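Local coordinates for protein putative pectin lyase (Geobacillus virus E2, PDB 7CHU) that is the trimeric tailspike of a thermophilic bacteriophage, a pectate-lyase-like beta-helix protein that probably acts in host recognition and cell invasion, at residues Ala11-Ile16 with Val29-Asp34. Residues are numbered along the deposited sequence; the frame is centred on the assembly and turned at random.
Sequences ATFADI and VMVTDD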
loop_
_atom_site.group_PDB
_atom_site.type_symbol
_atom_site.label_atom_id
_atom_site.label_comp_id
_atom_site.label_asym_id
_atom_site.label_seq_id
_atom_site.Cartn_x
_atom_site.Cartn_y
_atom_site.Cartn_z
ATOM N N ALA A 11 42.208 -55.568 7.693
ATOM C CA ALA A 11 40.994 -56.342 7.948
ATOM C C ALA A 11 40.722 -56.514 9.440
ATOM O O ALA A 11 39.581 -56.368 9.887
ATOM C CB ALA A 11 41.090 -57.714 7.268
ATOM N N THR A 12 41.745 -56.860 10.220
ATOM C CA THR A 12 41.587 -57.207 11.624
ATOM C C THR A 12 42.600 -56.451 12.464
ATOM O O THR A 12 43.625 -55.971 11.970
ATOM C CB THR A 12 41.774 -58.712 11.881
ATOM O OG1 THR A 12 43.176 -59.006 11.981
ATOM C CG2 THR A 12 41.157 -59.550 10.767
ATOM N N PHE A 13 42.301 -56.374 13.761
ATOM C CA PHE A 13 43.220 -55.726 14.686
ATOM C C PHE A 13 44.595 -56.376 14.630
ATOM O O PHE A 13 45.620 -55.683 14.619
ATOM C CB PHE A 13 42.652 -55.770 16.100
ATOM C CG PHE A 13 43.592 -55.236 17.140
ATOM C CD1 PHE A 13 44.228 -56.095 18.022
ATOM C CD2 PHE A 13 43.853 -53.878 17.222
ATOM C CE1 PHE A 13 45.088 -55.606 18.973
ATOM C CE2 PHE A 13 44.719 -53.383 18.170
ATOM C CZ PHE A 13 45.338 -54.245 19.046
ATOM N N ALA A 14 44.631 -57.711 14.556
ATOM C CA ALA A 14 45.900 -58.429 14.490
ATOM C C ALA A 14 46.713 -58.052 13.253
ATOM O O ALA A 14 47.950 -58.099 13.293
ATOM C CB ALA A 14 45.641 -59.936 14.524
ATOM N N ASP A 15 46.052 -57.673 12.151
ATOM C CA ASP A 15 46.783 -57.299 10.939
ATOM C C ASP A 15 47.479 -55.948 11.053
ATOM O O ASP A 15 48.270 -55.606 10.166
ATOM C CB ASP A 15 45.860 -57.282 9.714
ATOM C CG ASP A 15 45.027 -58.543 9.584
ATOM O OD1 ASP A 15 43.808 -58.432 9.329
ATOM O OD2 ASP A 15 45.586 -59.651 9.750
ATOM N N ILE A 16 47.209 -55.179 12.109
ATOM C CA ILE A 16 47.852 -53.880 12.270
ATOM C C ILE A 16 49.353 -54.046 12.459
ATOM O O ILE A 16 50.155 -53.344 11.831
ATOM C CB ILE A 16 47.231 -53.119 13.452
ATOM C CG1 ILE A 16 45.744 -52.849 13.216
ATOM C CG2 ILE A 16 47.980 -51.823 13.690
ATOM C CD1 ILE A 16 45.096 -52.076 14.360
ATOM N N VAL A 29 44.851 -45.902 11.546
ATOM C CA VAL A 29 44.369 -46.964 10.670
ATOM C C VAL A 29 43.018 -47.434 11.174
ATOM O O VAL A 29 42.779 -47.501 12.386
ATOM C CB VAL A 29 45.343 -48.170 10.580
ATOM C CG1 VAL A 29 45.500 -48.831 11.925
ATOM C CG2 VAL A 29 44.868 -49.190 9.553
ATOM N N MET A 30 42.139 -47.769 10.235
ATOM C CA MET A 30 40.869 -48.404 10.541
ATOM C C MET A 30 40.972 -49.885 10.211
ATOM O O MET A 30 41.588 -50.265 9.209
ATOM C CB MET A 30 39.732 -47.772 9.732
ATOM C CG MET A 30 38.411 -48.490 9.846
ATOM S SD MET A 30 37.150 -47.769 8.779
ATOM C CE MET A 30 36.851 -46.207 9.597
ATOM N N VAL A 31 40.362 -50.722 11.038
ATOM C CA VAL A 31 40.200 -52.122 10.689
ATOM C C VAL A 31 38.738 -52.344 10.319
ATOM O O VAL A 31 37.827 -51.803 10.964
ATOM C CB VAL A 31 40.703 -53.054 11.812
ATOM C CG1 VAL A 31 42.054 -52.572 12.336
ATOM C CG2 VAL A 31 39.722 -53.206 12.945
ATOM N N THR A 32 38.524 -53.087 9.233
ATOM C CA THR A 32 37.286 -53.026 8.475
ATOM C C THR A 32 36.498 -54.327 8.410
ATOM O O THR A 32 35.297 -54.275 8.130
ATOM C CB THR A 32 37.582 -52.565 7.040
ATOM O OG1 THR A 32 38.501 -53.480 6.417
ATOM C CG2 THR A 32 38.200 -51.178 7.047
ATOM N N ASP A 33 37.123 -55.478 8.644
ATOM C CA ASP A 33 36.450 -56.777 8.625
ATOM C C ASP A 33 36.874 -57.604 9.829
ATOM O O ASP A 33 37.371 -58.725 9.709
ATOM C CB ASP A 33 36.731 -57.521 7.324
ATOM C CG ASP A 33 35.552 -58.345 6.872
ATOM O OD1 ASP A 33 35.381 -59.471 7.386
ATOM O OD2 ASP A 33 34.782 -57.863 6.013
ATOM N N ASP A 34 36.688 -57.032 11.020
ATOM C CA ASP A 34 37.002 -57.676 12.288
ATOM C C ASP A 34 35.736 -58.077 13.040
ATOM O O ASP A 34 35.762 -58.214 14.266
ATOM C CB ASP A 34 37.861 -56.744 13.143
ATOM C CG ASP A 34 38.773 -57.489 14.109
ATOM O OD1 ASP A 34 38.734 -58.738 14.146
ATOM O OD2 ASP A 34 39.539 -56.811 14.829
#
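Ala11 with Asp33 and Phe13 with Asp34 join the capped approach to helix 14-19 to the loop after strand 27-30, while Ile16 packs on the valines, within a beta-alpha-beta unit (strand 5-6, helix 14-19, strand 27-30) of the small N-terminal domain, well away from the tailspike's beta-helix. Two hydrogen bonds and an apolar cluster make the join. The Asp33 amide gives its hydrogen to Ala11 O over 2.9 Å. Next to it, the carboxylate of Asp34 reaches Phe13 N: CG is anti to the backbone N (chi1 -152°), and Phe13 N donates to Asp34 OD2 over 3.0 Å from above the carboxylate plane, 64° out of it. That negative group probably interacts favourably with the helix N-terminus. Thr12 and Asp15 form a capping box there, Asp15 N donating to Thr12 OG1 at 3.2 Å and Thr12 N returning a weak bond to Asp15 OD1 at 2.7 Å; in addition, Thr12 OG1 gives its own proton to Asp15 OD1 at 2.8 Å. Further along the helix, buried Ile16 points at the strand; with CG1 beside the backbone N (chi1 -62°) and the chain extended beyond it, CD1 comes to rest against both valines. Tyr42 and Trp49 of strands 40-45 and 48-54 add aromatic walls to this small core, whereas Met30 points away from the helix and packs on Gln53 of the second subunit. Thr32 O, in the loop, accepts a hydrogen bond from Asn56 ND2 of that same subunit. Inside the core, Ile16 lies roughly at right angles to Val31, its CD1 3.7 Å from Val31 CG1, while Val29 CG1 stands 4.1 Å from Ile16 CD1.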